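Transcriptional regulator, ROK family (Vibrio cholerae O1 biovar eltor, PDB 1Z05) probably binds DNA as a zinc-containing transcriptional regulator of the ROK family, homologous to Mlc of Escherichia coli. Local coordinates at residues 39-47 and 62-73. Residues are numbered along the deposited sequence; the frame is centred on the assembly and turned at random.
Sequences INAGRVYKL and ESELAPASITKI
Arg43 grips the backbone carbonyl of Ser63 end-on: NH2 lies 2.9 Å and NH1 3.1 Å from Ser63 O, which sits at the guanidinium edge, only 8° out of its plane. NH1 meets a lone pair in the carbonyl plane, whereas NH2 comes in tilted from it. A bend at chi3 (72°) turns the guanidinium toward this carbonyl at the end of helix 56-63, where Glu64 leaves helical geometry. Glu64 OE1 stays 4.1 Å from Arg43 NH2, too far for a salt bridge. Ser63 OG accepts from Leu65 N, forming an ST turn, and also bonds Leu59 O.

Beyond these bonds the packing is mostly apolar. Val44 CG2 touches Leu65 CD1 and, at 3.9 Å, Ile70 CD1, while Ile73 CG2 rests on Ala41 CA and Val44 CB. Ile73 CD1 presses on Asn40 CB at 3.6 Å, and the Asn40 amide lies against Leu65 CD2, ND2 at 3.7 Å. Leu47 CD1 meets CB of both Glu62 and Ser63.

The axes of segments 39-47 and 67-73 cross nearly at right angles (-84°). Helices 35-51, 56-63 and 67-79 form a tri-helical arrangement consistent with the helix-turn-helix DNA-binding domain of Mlc-like regulators. Ile36 of the second subunit packs on Asn40 and Leu65, and Met424 of helix 421-428 covers Ala41.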
ATOM      1  N   ILE A  39     -14.407   8.521 -13.194  1.00 47.12           N
ATOM      2  CA  ILE A  39     -13.933   7.134 -13.173  1.00 44.62           C
ATOM      3  C   ILE A  39     -14.285   6.358 -14.452  1.00 42.18           C
ATOM      4  O   ILE A  39     -13.425   5.705 -15.051  1.00 41.44           O
ATOM      5  CB  ILE A  39     -14.412   6.395 -11.883  1.00 44.84           C
ATOM      6  CG1 ILE A  39     -13.514   6.769 -10.692  1.00 45.56           C
ATOM      7  CG2 ILE A  39     -14.465   4.878 -12.075  1.00 45.51           C
ATOM      8  CD1 ILE A  39     -12.005   6.761 -10.995  1.00 49.68           C
ATOM      9  N   ASN A  40     -15.536   6.456 -14.881  1.00 39.88           N
ATOM     10  CA  ASN A  40     -15.990   5.731 -16.062  1.00 38.42           C
ATOM     11  C   ASN A  40     -15.373   6.260 -17.346  1.00 37.70           C
ATOM     12  O   ASN A  40     -15.029   5.486 -18.240  1.00 35.08           O
ATOM     13  CB  ASN A  40     -17.513   5.737 -16.143  1.00 38.89           C
ATOM     14  CG  ASN A  40     -18.148   4.763 -15.179  1.00 38.88           C
ATOM     15  OD1 ASN A  40     -17.513   3.807 -14.730  1.00 38.99           O
ATOM     16  ND2 ASN A  40     -19.411   4.993 -14.862  1.00 39.28           N
ATOM     17  N   ALA A  41     -15.220   7.580 -17.419  1.00 37.64           N
ATOM     18  CA  ALA A  41     -14.553   8.211 -18.552  1.00 38.21           C
ATOM     19  C   ALA A  41     -13.118   7.710 -18.680  1.00 37.95           C
ATOM     20  O   ALA A  41     -12.678   7.386 -19.775  1.00 37.02           O
ATOM     21  CB  ALA A  41     -14.594   9.728 -18.425  1.00 39.09           C
ATOM     22  N   GLY A  42     -12.402   7.619 -17.557  1.00 37.71           N
ATOM     23  CA  GLY A  42     -11.042   7.064 -17.567  1.00 37.44           C
ATOM     24  C   GLY A  42     -10.981   5.599 -17.979  1.00 36.49           C
ATOM     25  O   GLY A  42     -10.136   5.213 -18.778  1.00 37.40           O
ATOM     26  N   ARG A  43     -11.882   4.784 -17.438  1.00 36.50           N
ATOM     27  CA  ARG A  43     -11.962   3.364 -17.800  1.00 37.00           C
ATOM     28  C   ARG A  43     -12.178   3.164 -19.306  1.00 37.23           C
ATOM     29  O   ARG A  43     -11.510   2.341 -19.933  1.00 37.01           O
ATOM     30  CB  ARG A  43     -13.070   2.671 -17.009  1.00 36.26           C
ATOM     31  CG  ARG A  43     -12.731   2.494 -15.532  1.00 37.94           C
ATOM     32  CD  ARG A  43     -13.827   1.744 -14.764  1.00 40.25           C
ATOM     33  NE  ARG A  43     -13.865   0.323 -15.119  1.00 48.13           N
ATOM     34  CZ  ARG A  43     -14.921  -0.309 -15.630  1.00 50.90           C
ATOM     35  NH1 ARG A  43     -16.065   0.335 -15.836  1.00 52.25           N
ATOM     36  NH2 ARG A  43     -14.835  -1.603 -15.918  1.00 50.67           N
ATOM     37  N   VAL A  44     -13.111   3.926 -19.872  1.00 36.74           N
ATOM     38  CA  VAL A  44     -13.409   3.854 -21.307  1.00 37.37           C
ATOM     39  C   VAL A  44     -12.227   4.342 -22.151  1.00 36.44           C
ATOM     40  O   VAL A  44     -11.853   3.704 -23.133  1.00 36.68           O
ATOM     41  CB  VAL A  44     -14.701   4.627 -21.658  1.00 37.77           C
ATOM     42  CG1 VAL A  44     -14.842   4.821 -23.180  1.00 38.82           C
ATOM     43  CG2 VAL A  44     -15.911   3.887 -21.112  1.00 37.19           C
ATOM     44  N   TYR A  45     -11.639   5.464 -21.752  1.00 35.89           N
ATOM     45  CA  TYR A  45     -10.486   6.022 -22.465  1.00 35.42           C
ATOM     46  C   TYR A  45      -9.279   5.072 -22.473  1.00 35.01           C
ATOM     47  O   TYR A  45      -8.580   4.937 -23.498  1.00 35.44           O
ATOM     48  CB  TYR A  45     -10.109   7.366 -21.847  1.00 36.17           C
ATOM     49  CG  TYR A  45      -8.946   8.024 -22.521  1.00 36.09           C
ATOM     50  CD1 TYR A  45      -9.141   8.855 -23.632  1.00 37.32           C
ATOM     51  CD2 TYR A  45      -7.640   7.818 -22.063  1.00 35.97           C
ATOM     52  CE1 TYR A  45      -8.057   9.474 -24.267  1.00 38.12           C
ATOM     53  CE2 TYR A  45      -6.551   8.427 -22.702  1.00 36.72           C
ATOM     54  CZ  TYR A  45      -6.770   9.248 -23.799  1.00 36.96           C
ATOM     55  OH  TYR A  45      -5.710   9.871 -24.418  1.00 39.08           O
ATOM     56  N   LYS A  46      -9.026   4.427 -21.333  1.00 35.40           N
ATOM     57  CA  LYS A  46      -7.949   3.425 -21.234  1.00 35.05           C
ATOM     58  C   LYS A  46      -8.179   2.237 -22.176  1.00 35.46           C
ATOM     59  O   LYS A  46      -7.240   1.764 -22.828  1.00 34.65           O
ATOM     60  CB  LYS A  46      -7.762   2.951 -19.787  1.00 33.93           C
ATOM     61  CG  LYS A  46      -6.570   2.011 -19.597  1.00 36.26           C
ATOM     62  CD  LYS A  46      -6.491   1.484 -18.172  1.00 36.08           C
ATOM     63  CE  LYS A  46      -5.327   0.526 -17.995  1.00 35.10           C
ATOM     64  NZ  LYS A  46      -5.191   0.174 -16.552  1.00 37.00           N
ATOM     65  N   LEU A  47      -9.422   1.759 -22.251  1.00 35.32           N
ATOM     66  CA  LEU A  47      -9.764   0.698 -23.205  1.00 36.99           C
ATOM     67  C   LEU A  47      -9.488   1.111 -24.656  1.00 37.53           C
ATOM     68  O   LEU A  47      -8.878   0.358 -25.421  1.00 38.17           O
ATOM     69  CB  LEU A  47     -11.225   0.264 -23.039  1.00 36.47           C
ATOM     70  CG  LEU A  47     -11.523  -0.690 -21.879  1.00 38.28           C
ATOM     71  CD1 LEU A  47     -13.030  -0.873 -21.709  1.00 40.31           C
ATOM     72  CD2 LEU A  47     -10.832  -2.042 -22.065  1.00 37.88           C
ATOM     73  N   GLU A  62     -16.531  -4.975 -22.562  1.00 40.21           N
ATOM     74  CA  GLU A  62     -15.290  -4.927 -21.786  1.00 41.57           C
ATOM     75  C   GLU A  62     -15.408  -4.131 -20.482  1.00 41.07           C
ATOM     76  O   GLU A  62     -14.938  -4.585 -19.441  1.00 41.99           O
ATOM     77  CB  GLU A  62     -14.127  -4.391 -22.633  1.00 42.49           C
ATOM     78  CG  GLU A  62     -13.529  -5.411 -23.609  1.00 47.25           C
ATOM     79  CD  GLU A  62     -12.604  -6.419 -22.925  1.00 52.96           C
ATOM     80  OE1 GLU A  62     -11.509  -6.023 -22.460  1.00 55.72           O
ATOM     81  OE2 GLU A  62     -12.970  -7.611 -22.863  1.00 56.90           O
ATOM     82  N   SER A  63     -16.041  -2.960 -20.542  1.00 39.93           N
ATOM     83  CA  SER A  63     -16.171  -2.076 -19.374  1.00 40.19           C
ATOM     84  C   SER A  63     -17.295  -2.488 -18.425  1.00 40.91           C
ATOM     85  O   SER A  63     -17.328  -2.039 -17.276  1.00 41.16           O
ATOM     86  CB  SER A  63     -16.424  -0.638 -19.823  1.00 40.32           C
ATOM     87  OG  SER A  63     -17.713  -0.525 -20.415  1.00 40.22           O
ATOM     88  N   GLU A  64     -18.208  -3.325 -18.925  1.00 40.12           N
ATOM     89  CA  GLU A  64     -19.447  -3.708 -18.236  1.00 41.15           C
ATOM     90  C   GLU A  64     -20.390  -2.518 -18.023  1.00 40.93           C
ATOM     91  O   GLU A  64     -21.157  -2.490 -17.057  1.00 40.62           O
ATOM     92  CB  GLU A  64     -19.161  -4.410 -16.900  1.00 41.83           C
ATOM     93  CG  GLU A  64     -18.167  -5.555 -16.981  1.00 44.74           C
ATOM     94  CD  GLU A  64     -17.587  -5.912 -15.623  1.00 47.38           C
ATOM     95  OE1 GLU A  64     -16.806  -5.102 -15.068  1.00 49.09           O
ATOM     96  OE2 GLU A  64     -17.905  -7.008 -15.123  1.00 45.57           O
ATOM     97  N   LEU A  65     -20.325  -1.537 -18.924  1.00 40.20           N
ATOM     98  CA  LEU A  65     -21.217  -0.381 -18.874  1.00 39.50           C
ATOM     99  C   LEU A  65     -22.284  -0.477 -19.961  1.00 39.75           C
ATOM    100  O   LEU A  65     -22.007  -0.950 -21.063  1.00 39.08           O
ATOM    101  CB  LEU A  65     -20.429   0.926 -19.026  1.00 39.37           C
ATOM    102  CG  LEU A  65     -19.421   1.314 -17.935  1.00 39.15           C
ATOM    103  CD1 LEU A  65     -18.448   2.337 -18.474  1.00 42.61           C
ATOM    104  CD2 LEU A  65     -20.104   1.837 -16.667  1.00 40.28           C
ATOM    105  N   ALA A  66     -23.492  -0.020 -19.639  1.00 39.06           N
ATOM    106  CA  ALA A  66     -24.617  -0.003 -20.575  1.00 39.33           C
ATOM    107  C   ALA A  66     -24.350   0.912 -21.776  1.00 39.65           C
ATOM    108  O   ALA A  66     -23.636   1.912 -21.646  1.00 40.08           O
ATOM    109  CB  ALA A  66     -25.906   0.418 -19.844  1.00 39.02           C
ATOM    110  N   PRO A  67     -24.900   0.562 -22.958  1.00 40.32           N
ATOM    111  CA  PRO A  67     -24.721   1.377 -24.170  1.00 40.44           C
ATOM    112  C   PRO A  67     -25.031   2.863 -23.983  1.00 40.56           C
ATOM    113  O   PRO A  67     -24.314   3.706 -24.519  1.00 39.83           O
ATOM    114  CB  PRO A  67     -25.705   0.745 -25.154  1.00 40.59           C
ATOM    115  CG  PRO A  67     -25.725  -0.678 -24.747  1.00 41.61           C
ATOM    116  CD  PRO A  67     -25.694  -0.648 -23.247  1.00 40.01           C
ATOM    117  N   ALA A  68     -26.083   3.170 -23.227  1.00 40.19           N
ATOM    118  CA  ALA A  68     -26.434   4.555 -22.898  1.00 40.52           C
ATOM    119  C   ALA A  68     -25.282   5.301 -22.217  1.00 40.34           C
ATOM    120  O   ALA A  68     -25.021   6.467 -22.528  1.00 39.80           O
ATOM    121  CB  ALA A  68     -27.708   4.601 -22.034  1.00 40.31           C
ATOM    122  N   SER A  69     -24.595   4.622 -21.300  1.00 40.59           N
ATOM    123  CA  SER A  69     -23.453   5.197 -20.601  1.00 41.06           C
ATOM    124  C   SER A  69     -22.276   5.333 -21.546  1.00 40.06           C
ATOM    125  O   SER A  69     -21.602   6.360 -21.544  1.00 40.84           O
ATOM    126  CB  SER A  69     -23.051   4.341 -19.397  1.00 40.71           C
ATOM    127  OG  SER A  69     -24.139   4.165 -18.512  1.00 46.05           O
ATOM    128  N   ILE A  70     -22.029   4.296 -22.346  1.00 40.20           N
ATOM    129  CA  ILE A  70     -20.952   4.320 -23.349  1.00 40.03           C
ATOM    130  C   ILE A  70     -21.171   5.491 -24.310  1.00 39.81           C
ATOM    131  O   ILE A  70     -20.246   6.231 -24.608  1.00 40.81           O
ATOM    132  CB  ILE A  70     -20.832   2.960 -24.124  1.00 40.21           C
ATOM    133  CG1 ILE A  70     -20.385   1.825 -23.193  1.00 41.14           C
ATOM    134  CG2 ILE A  70     -19.874   3.068 -25.328  1.00 40.32           C
ATOM    135  CD1 ILE A  70     -19.085   2.070 -22.445  1.00 39.63           C
ATOM    136  N   THR A  71     -22.410   5.671 -24.757  1.00 39.99           N
ATOM    137  CA  THR A  71     -22.756   6.767 -25.668  1.00 40.08           C
ATOM    138  C   THR A  71     -22.434   8.145 -25.067  1.00 39.53           C
ATOM    139  O   THR A  71     -21.762   8.954 -25.706  1.00 38.90           O
ATOM    140  CB  THR A  71     -24.231   6.658 -26.104  1.00 40.42           C
ATOM    141  OG1 THR A  71     -24.386   5.465 -26.879  1.00 40.43           O
ATOM    142  CG2 THR A  71     -24.682   7.871 -26.928  1.00 40.83           C
ATOM    143  N   LYS A  72     -22.896   8.385 -23.839  1.00 38.51           N
ATOM    144  CA  LYS A  72     -22.654   9.647 -23.138  1.00 38.79           C
ATOM    145  C   LYS A  72     -21.163   9.926 -22.928  1.00 37.54           C
ATOM    146  O   LYS A  72     -20.709  11.038 -23.175  1.00 36.54           O
ATOM    147  CB  LYS A  72     -23.405   9.691 -21.798  1.00 39.09           C
ATOM    148  CG  LYS A  72     -24.909   9.889 -21.943  1.00 40.13           C
ATOM    149  CD  LYS A  72     -25.597  10.213 -20.609  1.00 41.92           C
ATOM    150  CE  LYS A  72     -25.740   8.977 -19.734  1.00 44.86           C
ATOM    151  NZ  LYS A  72     -26.785   9.153 -18.682  1.00 46.96           N
ATOM    152  N   ILE A  73     -20.412   8.913 -22.493  1.00 36.89           N
ATOM    153  CA  ILE A  73     -18.969   9.056 -22.289  1.00 37.61           C
ATOM    154  C   ILE A  73     -18.220   9.334 -23.599  1.00 38.53           C
ATOM    155  O   ILE A  73     -17.427  10.281 -23.673  1.00 40.05           O
ATOM    156  CB  ILE A  73     -18.345   7.826 -21.568  1.00 36.86           C
ATOM    157  CG1 ILE A  73     -18.861   7.737 -20.120  1.00 40.00           C
ATOM    158  CG2 ILE A  73     -16.818   7.912 -21.593  1.00 34.34           C
ATOM    159  CD1 ILE A  73     -18.796   6.339 -19.506  1.00 40.01           C
TER